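Local coordinates for Ras-associated and pleckstrin homology domains-containing protein 1 (Homo sapiens, PDB 4GN1) that mediates localized membrane signals, is implicated in regulating lamellipodial dynamics and targets EVL and VASP to the leading edge of the cell, at residues Glu70-Trp75 with Asn81-Met86. Residues are numbered along the deposited sequence; the frame is centred on the assembly and turned at random.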
loop_
_atom_site.group_PDB
_atom_site.type_symbol
_atom_site.label_atom_id
_atom_site.label_comp_id
_atom_site.label_asym_id
_atom_site.label_seq_id
_atom_site.Cartn_x
_atom_site.Cartn_y
_atom_site.Cartn_z
ATOM N N GLU A 70 -10.843 -10.732 9.339
ATOM C CA GLU A 70 -10.017 -10.120 10.386
ATOM C C GLU A 70 -9.775 -8.637 10.168
ATOM O O GLU A 70 -9.746 -7.862 11.121
ATOM C CB GLU A 70 -8.714 -10.906 10.565
ATOM C CG GLU A 70 -7.447 -10.143 10.937
ATOM C CD GLU A 70 -6.219 -11.050 10.782
ATOM O OE1 GLU A 70 -5.215 -10.671 10.157
ATOM O OE2 GLU A 70 -6.283 -12.203 11.231
ATOM N N ASN A 71 -9.624 -8.228 8.920
ATOM C CA ASN A 71 -9.435 -6.827 8.663
ATOM C C ASN A 71 -10.714 -6.032 8.877
ATOM O O ASN A 71 -10.679 -4.900 9.386
ATOM C CB ASN A 71 -8.859 -6.635 7.279
ATOM C CG ASN A 71 -7.355 -6.827 7.275
ATOM O OD1 ASN A 71 -6.627 -6.072 7.904
ATOM N ND2 ASN A 71 -6.888 -7.845 6.596
ATOM N N LEU A 72 -11.839 -6.655 8.533
ATOM C CA LEU A 72 -13.127 -6.009 8.605
ATOM C C LEU A 72 -13.542 -5.763 10.045
ATOM O O LEU A 72 -14.218 -4.771 10.313
ATOM C CB LEU A 72 -14.204 -6.817 7.883
ATOM C CG LEU A 72 -14.213 -6.965 6.361
ATOM C CD1 LEU A 72 -15.540 -7.590 5.951
ATOM C CD2 LEU A 72 -13.994 -5.656 5.601
ATOM N N LEU A 73 -13.145 -6.648 10.959
ATOM C CA LEU A 73 -13.401 -6.444 12.382
ATOM C C LEU A 73 -12.765 -5.147 12.924
ATOM O O LEU A 73 -13.227 -4.617 13.926
ATOM C CB LEU A 73 -12.948 -7.644 13.220
ATOM C CG LEU A 73 -13.655 -8.963 12.937
ATOM C CD1 LEU A 73 -13.119 -10.095 13.794
ATOM C CD2 LEU A 73 -15.161 -8.832 13.091
ATOM N N ASN A 74 -11.724 -4.643 12.262
ATOM C CA ASN A 74 -11.207 -3.324 12.569
ATOM C C ASN A 74 -12.139 -2.156 12.274
ATOM O O ASN A 74 -11.900 -1.055 12.713
ATOM C CB ASN A 74 -9.891 -3.104 11.857
ATOM C CG ASN A 74 -8.804 -3.962 12.417
ATOM O OD1 ASN A 74 -8.779 -4.252 13.611
ATOM N ND2 ASN A 74 -7.898 -4.383 11.567
ATOM N N TRP A 75 -13.200 -2.384 11.533
ATOM C CA TRP A 75 -14.090 -1.291 11.166
ATOM C C TRP A 75 -14.926 -0.902 12.350
ATOM O O TRP A 75 -15.167 -1.732 13.224
ATOM C CB TRP A 75 -14.972 -1.734 10.007
ATOM C CG TRP A 75 -14.265 -1.817 8.664
ATOM C CD1 TRP A 75 -12.887 -1.846 8.404
ATOM C CD2 TRP A 75 -14.908 -1.928 7.328
ATOM N NE1 TRP A 75 -12.649 -1.938 7.050
ATOM C CE2 TRP A 75 -13.815 -1.997 6.352
ATOM C CE3 TRP A 75 -16.232 -1.965 6.875
ATOM C CZ2 TRP A 75 -14.053 -2.076 4.994
ATOM C CZ3 TRP A 75 -16.464 -2.061 5.502
ATOM C CH2 TRP A 75 -15.392 -2.112 4.580
ATOM N N ASN A 81 -16.950 2.752 5.595
ATOM C CA ASN A 81 -15.926 2.169 4.739
ATOM C C ASN A 81 -16.557 1.327 3.621
ATOM O O ASN A 81 -17.585 0.685 3.823
ATOM C CB ASN A 81 -14.995 1.283 5.577
ATOM C CG ASN A 81 -14.130 2.079 6.539
ATOM O OD1 ASN A 81 -14.099 3.317 6.503
ATOM N ND2 ASN A 81 -13.411 1.362 7.397
ATOM N N LYS A 82 -15.926 1.323 2.456
ATOM C CA LYS A 82 -16.406 0.519 1.339
ATOM C C LYS A 82 -15.363 -0.505 0.904
ATOM O O LYS A 82 -14.146 -0.306 1.069
ATOM C CB LYS A 82 -16.739 1.411 0.145
ATOM C CG LYS A 82 -17.817 2.437 0.401
ATOM C CD LYS A 82 -18.109 3.200 -0.884
ATOM C CE LYS A 82 -19.313 4.131 -0.739
ATOM N NZ LYS A 82 -19.465 4.997 -1.955
ATOM N N LEU A 83 -15.852 -1.602 0.351
ATOM C CA LEU A 83 -15.018 -2.556 -0.322
ATOM C C LEU A 83 -15.240 -2.317 -1.796
ATOM O O LEU A 83 -16.375 -2.056 -2.226
ATOM C CB LEU A 83 -15.424 -3.966 0.059
ATOM C CG LEU A 83 -14.567 -4.777 1.044
ATOM C CD1 LEU A 83 -13.759 -3.934 2.020
ATOM C CD2 LEU A 83 -15.383 -5.824 1.779
ATOM N N ILE A 84 -14.158 -2.376 -2.566
ATOM C CA ILE A 84 -14.240 -2.145 -3.986
ATOM C C ILE A 84 -13.457 -3.199 -4.767
ATOM O O ILE A 84 -12.260 -3.415 -4.534
ATOM C CB ILE A 84 -13.746 -0.732 -4.381
ATOM C CG1 ILE A 84 -14.312 0.328 -3.438
ATOM C CG2 ILE A 84 -14.138 -0.423 -5.822
ATOM C CD1 ILE A 84 -14.002 1.767 -3.822
ATOM N N PHE A 85 -14.148 -3.810 -5.725
ATOM C CA PHE A 85 -13.573 -4.803 -6.600
ATOM C C PHE A 85 -13.305 -4.157 -7.943
ATOM O O PHE A 85 -14.233 -3.828 -8.656
ATOM C CB PHE A 85 -14.547 -5.963 -6.736
ATOM C CG PHE A 85 -14.146 -6.980 -7.748
ATOM C CD1 PHE A 85 -13.045 -7.800 -7.531
ATOM C CD2 PHE A 85 -14.872 -7.131 -8.898
ATOM C CE1 PHE A 85 -12.683 -8.757 -8.463
ATOM C CE2 PHE A 85 -14.519 -8.086 -9.835
ATOM C CZ PHE A 85 -13.429 -8.900 -9.620
ATOM N N MET A 86 -12.031 -3.947 -8.257
ATOM C CA MET A 86 -11.586 -3.291 -9.506
ATOM C C MET A 86 -10.170 -3.732 -9.871
ATOM O O MET A 86 -9.420 -4.185 -9.026
ATOM C CB MET A 86 -11.593 -1.761 -9.368
ATOM C CG MET A 86 -10.793 -1.235 -8.179
ATOM S SD MET A 86 -11.004 0.543 -7.873
ATOM C CE MET A 86 -10.863 1.160 -9.561
#
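The indole of W75 lies sandwiched between L72 and N81, in the ubiquitin-like Ras-associating domain of this RA-PH fragment, where the chain leaves helix 68-72 and turns back into strand 83-87. A type I turn from L72 to W75, closed by the bond from W75 N to L72 O (2.9 Å), brings the ring back over the leucine of its own turn.

The main contact is CH-pi. N81 CB stands 3.3 Å from the centroid of the six-membered ring, only 4° off its normal, while L72 CD2 lies against the opposite face, 3.6 Å above the plane and shifted toward the rim. The N81 amide is turned at right angles to the indole and sets ND2 over the pyrrole half, 3.4 Å from W75 CD1. ND2 and W75 NE1 are both donors and do not bond to each other; ND2 goes to Q211 OE1, on the PH side of the fragment, and NE1 to E51 OE2. With N81 OD1 taking S54 N, the amide is held at both ends, which should fix its rotation above the ring.

Apolar packing completes the contact. L72 CD2 lies 4.0 Å from L83 CD1, and the two leucines, L83 buried, both also touch I8 of strand 5-11. K82 adds backbone beside the indole, its CB directed away from residues 70-75. W75 CG sits beside the backbone N, anti to the carbonyl carbon (chi1 -74°), and together with a small chi2 of 16° this turns the benzo half toward L83, where W75 CZ2 comes within 3.5 Å of L83 CD1.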